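EpsJ (PDB 2RET) is a pseudopilin of the type 2 secretion system that pairs with pseudopilin EpsI, probably as part of the pseudopilus that supports protein export. Local coordinates at the interface of chains B and A. Residues are numbered along the deposited sequence; one frame, centred on the assembly and turned at random. Chains: chain A, EpsJ; chain B, Pseudopilin EpsI.

Contact 1: the interface of chains B and A. Residues chain B 8, 11-12, 15; chain A 11, 14-15, 18, 22, 158.
Helix B:8-30 of EpsI packs against helix A:10-32 of EpsJ, the N-terminal helices of two pseudopilins meeting near their N-terminal ends. The residues facing EpsJ from chain B are B:Val8, B:Leu11, B:Glu12 and B:Met15, spaced so that they fall on one face of the helix.

B:Val8 buries 81 Å², and a short beta-branched side chain suits the close approach of the helices here. Its methyl CG2, anti to the backbone N, does the touching: B:Val8 CG2 lies 3.6 Å from A:Arg14 CB, the two side chains crossing at about a right angle, and also reaches A:Leu18 CD1. The valine's chi1 of 34° is away from a staggered position. A:Arg14 contributes the apolar root of its chain, while the extended remainder carries the guanidinium onward.

A:Leu18, with 72 Å² hidden, lies among B:Val8, B:Leu11, B:Glu12 and B:Met15, its fork reaching these chain B residues. A:Leu18 CD1 nestles against the chain B backbone, 3.5 Å from B:Glu12 N, the amide nitrogen. The same branch, A:Leu18 CD1, is 3.6 Å from B:Leu11 CB. A:Leu18 CD2 meets the methyl CE of B:Met15, a selenomethionine, at a tight 3.3 Å. These two chains slide past each other in opposite directions; B:Met15 leaves with CG anti to its backbone N and curls at chi3, near eclipsed at -20°, which brings CE onto the leucine.

Polar contact is supplied by B:Glu12, whose CG packs across A:Leu18 at about a right angle before its extended end reaches A:Tyr158. The phenol A:Tyr158 OH donates to the carboxylate B:Glu12 OE2 at 2.6 Å. OE2 lies in the plane of the ring at its edge, but the OH approaches from 39° above the carboxylate plane, the two planes being nearly perpendicular. A:Arg14 NE, 5.6 Å from B:Glu12 OE2, is too far for contact but may favour a charged carboxylate.

Contact 2: the interface of chains B and A. Residues chain B 26-27, 29-30; chain A 130, 135, 147-148, 164, 166.
Among the polar atoms at this patch, the backbone O of B:Ala26 is well placed to be met by one helix N-H: B:Ala26 O stands 3.0 Å from B:Leu30 N, one turn on. From EpsJ, the methyls CD1 and CD2 of A:Leu166 merely cover it by van der Waals contact. A:Leu166 CD2 lies 3.7 Å from B:Ala26 O, so a leucine fork can press against this oxygen without having to offer a polar partner. The patch has no polar pairing between the chains; its fit is one of shape, where the end of helix B:8-30 meets the sheet of EpsJ at strand A:159-166.

B:Leu30 buries 81 Å² and spreads its branches to different neighbours. B:Leu30 CD2 fits against A:Ala147 CB at 3.6 Å, where a small residue suits the fork. The other branch crosses the ring of A:Tyr130 obliquely, and B:Leu30 CD1 lies 3.8 Å from A:Tyr130 CD2.

B:Met27, a selenomethionine, folds back at chi2 and chi3 (-59° and 67°), which turns B:Met27 CE, its terminal methyl, onto A:Thr164 CG2 at 3.5 Å. A:Thr164 sets CG2 anti to its backbone N, presenting carbon to the helix. Pointing tip to tip at the indole, the heavy B:Met27 SE lies 4.1 Å from A:Trp135 CZ2. That indole is backed on one face by A:Tyr130, whose CD1 sits 3.4 Å above the A:Trp135 ring plane toward its rim.

Contact 1: the interface of chains B and A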
loop_
_atom_site.group_PDB
_atom_site.type_symbol
_atom_site.label_atom_id
_atom_site.label_comp_id
_atom_site.label_asym_id
_atom_site.label_seq_id
_atom_site.Cartn_x
_atom_site.Cartn_y
_atom_site.Cartn_z
ATOM N N VAL B 8 8.330 34.004 26.057
ATOM C CA VAL B 8 8.247 32.598 26.498
ATOM C C VAL B 8 6.851 32.183 27.054
ATOM O O VAL B 8 6.421 31.077 26.790
ATOM C CB VAL B 8 9.463 32.143 27.396
ATOM C CG1 VAL B 8 9.988 33.254 28.286
ATOM C CG2 VAL B 8 9.108 30.917 28.209
ATOM N N LEU B 11 4.710 31.381 24.028
ATOM C CA LEU B 11 5.236 30.143 23.443
ATOM C C LEU B 11 4.827 28.921 24.237
ATOM O O LEU B 11 4.441 27.888 23.643
ATOM C CB LEU B 11 6.755 30.214 23.302
ATOM C CG LEU B 11 7.181 31.173 22.175
ATOM C CD1 LEU B 11 8.678 31.552 22.198
ATOM C CD2 LEU B 11 6.773 30.576 20.794
ATOM N N GLU B 12 4.863 29.030 25.570
ATOM C CA GLU B 12 4.300 27.981 26.414
ATOM C C GLU B 12 2.846 27.676 26.072
ATOM O O GLU B 12 2.519 26.531 25.813
ATOM C CB GLU B 12 4.391 28.320 27.904
ATOM C CG GLU B 12 5.783 28.188 28.452
ATOM C CD GLU B 12 5.965 28.850 29.797
ATOM O OE1 GLU B 12 4.973 29.361 30.381
ATOM O OE2 GLU B 12 7.112 28.842 30.287
HETATM N N MSE B 15 2.392 25.816 22.645
HETATM C CA MSE B 15 2.879 24.472 22.642
HETATM C C MSE B 15 1.970 23.540 23.452
HETATM O O MSE B 15 1.647 22.449 23.013
HETATM C CB MSE B 15 4.287 24.475 23.238
HETATM C CG MSE B 15 4.930 23.116 23.312
HETATM SE SE MSE B 15 6.780 23.228 23.910
HETATM C CE MSE B 15 7.229 25.122 23.525
ATOM N N SER A 11 14.945 34.815 30.826
ATOM C CA SER A 11 14.073 34.575 29.675
ATOM C C SER A 11 14.805 33.842 28.551
ATOM O O SER A 11 14.162 33.201 27.720
ATOM C CB SER A 11 13.491 35.895 29.149
ATOM N N ARG A 14 14.588 30.076 29.763
ATOM C CA ARG A 14 13.237 29.575 29.578
ATOM C C ARG A 14 12.959 29.264 28.116
ATOM O O ARG A 14 12.189 28.344 27.805
ATOM C CB ARG A 14 12.232 30.602 30.060
ATOM C CG ARG A 14 12.139 30.695 31.560
ATOM C CD ARG A 14 11.457 31.983 31.974
ATOM N NE ARG A 14 10.750 31.856 33.254
ATOM C CZ ARG A 14 10.347 32.878 34.002
ATOM N NH1 ARG A 14 10.578 34.135 33.615
ATOM N NH2 ARG A 14 9.708 32.647 35.149
ATOM N N THR A 15 13.556 30.045 27.218
ATOM C CA THR A 15 13.431 29.785 25.798
ATOM C C THR A 15 14.178 28.493 25.500
ATOM O O THR A 15 13.637 27.642 24.829
ATOM C CB THR A 15 13.927 30.985 24.937
ATOM O OG1 THR A 15 13.245 32.183 25.348
ATOM C CG2 THR A 15 13.641 30.766 23.483
ATOM N N LEU A 18 12.054 25.488 26.662
ATOM C CA LEU A 18 10.939 25.214 25.756
ATOM C C LEU A 18 11.405 24.625 24.443
ATOM O O LEU A 18 10.701 23.827 23.861
ATOM C CB LEU A 18 10.120 26.477 25.438
ATOM C CG LEU A 18 8.980 26.885 26.366
ATOM C CD1 LEU A 18 8.272 28.094 25.736
ATOM C CD2 LEU A 18 7.997 25.755 26.662
ATOM N N GLN A 22 10.308 21.039 22.941
ATOM C CA GLN A 22 9.883 20.889 21.540
ATOM C C GLN A 22 10.660 19.760 20.854
ATOM O O GLN A 22 10.078 18.939 20.181
ATOM C CB GLN A 22 10.105 22.217 20.801
ATOM C CG GLN A 22 9.043 22.657 19.815
ATOM C CD GLN A 22 9.282 24.116 19.322
ATOM O OE1 GLN A 22 9.581 25.032 20.120
ATOM N NE2 GLN A 22 9.139 24.332 18.004
ATOM N N TYR A 158 7.256 22.179 34.735
ATOM C CA TYR A 158 5.910 22.275 34.137
ATOM C C TYR A 158 4.847 21.333 34.744
ATOM O O TYR A 158 3.650 21.535 34.522
ATOM C CB TYR A 158 6.032 22.084 32.622
ATOM C CG TYR A 158 6.687 23.279 31.963
ATOM C CD1 TYR A 158 6.033 24.496 31.914
ATOM C CD2 TYR A 158 7.948 23.198 31.393
ATOM C CE1 TYR A 158 6.605 25.597 31.324
ATOM C CE2 TYR A 158 8.545 24.316 30.782
ATOM C CZ TYR A 158 7.860 25.506 30.752
ATOM O OH TYR A 158 8.410 26.649 30.158
#

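Contact 2: the interface of chains B and A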
loop_
_atom_site.group_PDB
_atom_site.type_symbol
_atom_site.label_atom_id
_atom_site.label_comp_id
_atom_site.label_asym_id
_atom_site.label_seq_id
_atom_site.Cartn_x
_atom_site.Cartn_y
_atom_site.Cartn_z
ATOM N N ALA B 26 -6.631 12.598 18.403
ATOM C CA ALA B 26 -6.416 11.171 18.574
ATOM C C ALA B 26 -7.684 10.469 19.099
ATOM O O ALA B 26 -8.105 9.457 18.564
ATOM C CB ALA B 26 -5.219 10.930 19.489
HETATM N N MSE B 27 -8.322 11.060 20.107
HETATM C CA MSE B 27 -9.592 10.510 20.640
HETATM C C MSE B 27 -10.712 10.458 19.608
HETATM O O MSE B 27 -11.426 9.481 19.546
HETATM C CB MSE B 27 -10.035 11.267 21.885
HETATM C CG MSE B 27 -8.981 11.213 23.000
HETATM SE SE MSE B 27 -8.508 9.393 23.593
HETATM C CE MSE B 27 -7.601 8.524 22.105
HETATM N N MSE B 29 -10.221 10.300 16.342
HETATM C CA MSE B 29 -9.747 9.263 15.393
HETATM C C MSE B 29 -9.975 7.788 15.822
HETATM O O MSE B 29 -10.222 6.956 14.972
HETATM C CB MSE B 29 -8.264 9.463 15.075
HETATM C CG MSE B 29 -7.970 10.607 14.148
HETATM SE SE MSE B 29 -9.021 10.558 12.498
HETATM C CE MSE B 29 -8.207 12.220 11.773
ATOM N N LEU B 30 -9.922 7.484 17.116
ATOM C CA LEU B 30 -10.319 6.156 17.630
ATOM C C LEU B 30 -11.721 5.713 17.176
ATOM O O LEU B 30 -11.947 4.518 16.953
ATOM C CB LEU B 30 -10.278 6.085 19.163
ATOM C CG LEU B 30 -9.002 5.667 19.893
ATOM C CD1 LEU B 30 -9.250 5.707 21.390
ATOM C CD2 LEU B 30 -8.584 4.298 19.497
ATOM N N TYR A 130 -4.893 1.886 26.166
ATOM C CA TYR A 130 -6.298 1.777 25.906
ATOM C C TYR A 130 -6.633 0.421 25.321
ATOM O O TYR A 130 -6.231 0.101 24.188
ATOM C CB TYR A 130 -6.792 2.876 24.962
ATOM C CG TYR A 130 -8.306 2.972 24.933
ATOM C CD1 TYR A 130 -9.019 3.320 26.076
ATOM C CD2 TYR A 130 -9.022 2.716 23.782
ATOM C CE1 TYR A 130 -10.391 3.414 26.067
ATOM C CE2 TYR A 130 -10.408 2.806 23.770
ATOM C CZ TYR A 130 -11.081 3.153 24.914
ATOM O OH TYR A 130 -12.442 3.236 24.917
ATOM N N TRP A 135 -8.442 2.703 30.020
ATOM C CA TRP A 135 -7.008 2.920 30.101
ATOM C C TRP A 135 -6.471 2.095 31.279
ATOM O O TRP A 135 -6.922 2.273 32.429
ATOM C CB TRP A 135 -6.731 4.408 30.298
ATOM C CG TRP A 135 -7.123 5.172 29.105
ATOM C CD1 TRP A 135 -8.363 5.713 28.828
ATOM C CD2 TRP A 135 -6.313 5.417 27.965
ATOM N NE1 TRP A 135 -8.343 6.301 27.594
ATOM C CE2 TRP A 135 -7.093 6.150 27.047
ATOM C CE3 TRP A 135 -4.986 5.131 27.648
ATOM C CZ2 TRP A 135 -6.584 6.586 25.812
ATOM C CZ3 TRP A 135 -4.486 5.556 26.435
ATOM C CH2 TRP A 135 -5.280 6.280 25.529
ATOM N N ALA A 147 -5.166 -0.054 21.113
ATOM C CA ALA A 147 -5.656 0.895 20.099
ATOM C C ALA A 147 -4.985 2.299 20.247
ATOM O O ALA A 147 -4.810 3.023 19.270
ATOM C CB ALA A 147 -7.230 1.001 20.178
ATOM N N ALA A 148 -4.620 2.644 21.480
ATOM C CA ALA A 148 -3.989 3.923 21.829
ATOM C C ALA A 148 -3.082 3.778 23.063
ATOM O O ALA A 148 -3.235 2.876 23.876
ATOM C CB ALA A 148 -5.040 5.002 22.075
ATOM N N THR A 164 -1.135 11.359 23.633
ATOM C CA THR A 164 -1.875 10.187 23.220
ATOM C C THR A 164 -1.600 9.865 21.768
ATOM O O THR A 164 -1.757 10.725 20.913
ATOM C CB THR A 164 -3.406 10.459 23.325
ATOM O OG1 THR A 164 -3.728 10.776 24.689
ATOM C CG2 THR A 164 -4.211 9.228 22.872
ATOM N N LEU A 166 -2.132 6.871 18.517
ATOM C CA LEU A 166 -2.860 5.691 18.029
ATOM C C LEU A 166 -1.899 4.716 17.392
ATOM O O LEU A 166 -0.897 5.121 16.871
ATOM C CB LEU A 166 -3.944 6.064 17.029
ATOM C CG LEU A 166 -5.012 7.067 17.485
ATOM C CD1 LEU A 166 -6.172 7.047 16.481
ATOM C CD2 LEU A 166 -5.506 6.821 18.878
#

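Contacts 1 and 2 lie about 27 Å apart, centre to centre, and both draw on the same EpsI helix, B:8-30: contact 1 near its N-terminal end, contact 2 at its C-terminal end. EpsJ answers with different elements, chiefly its own helix A:10-32 at contact 1 and its sheet at contact 2. A:Tyr158, in contact 1, just precedes strand A:159-166, which supplies residues to contact 2, so this strand runs from one towards the other. Holding one helix at both ends should fix its tilt against EpsJ, consistent with a defined binary complex of two pseudopilins.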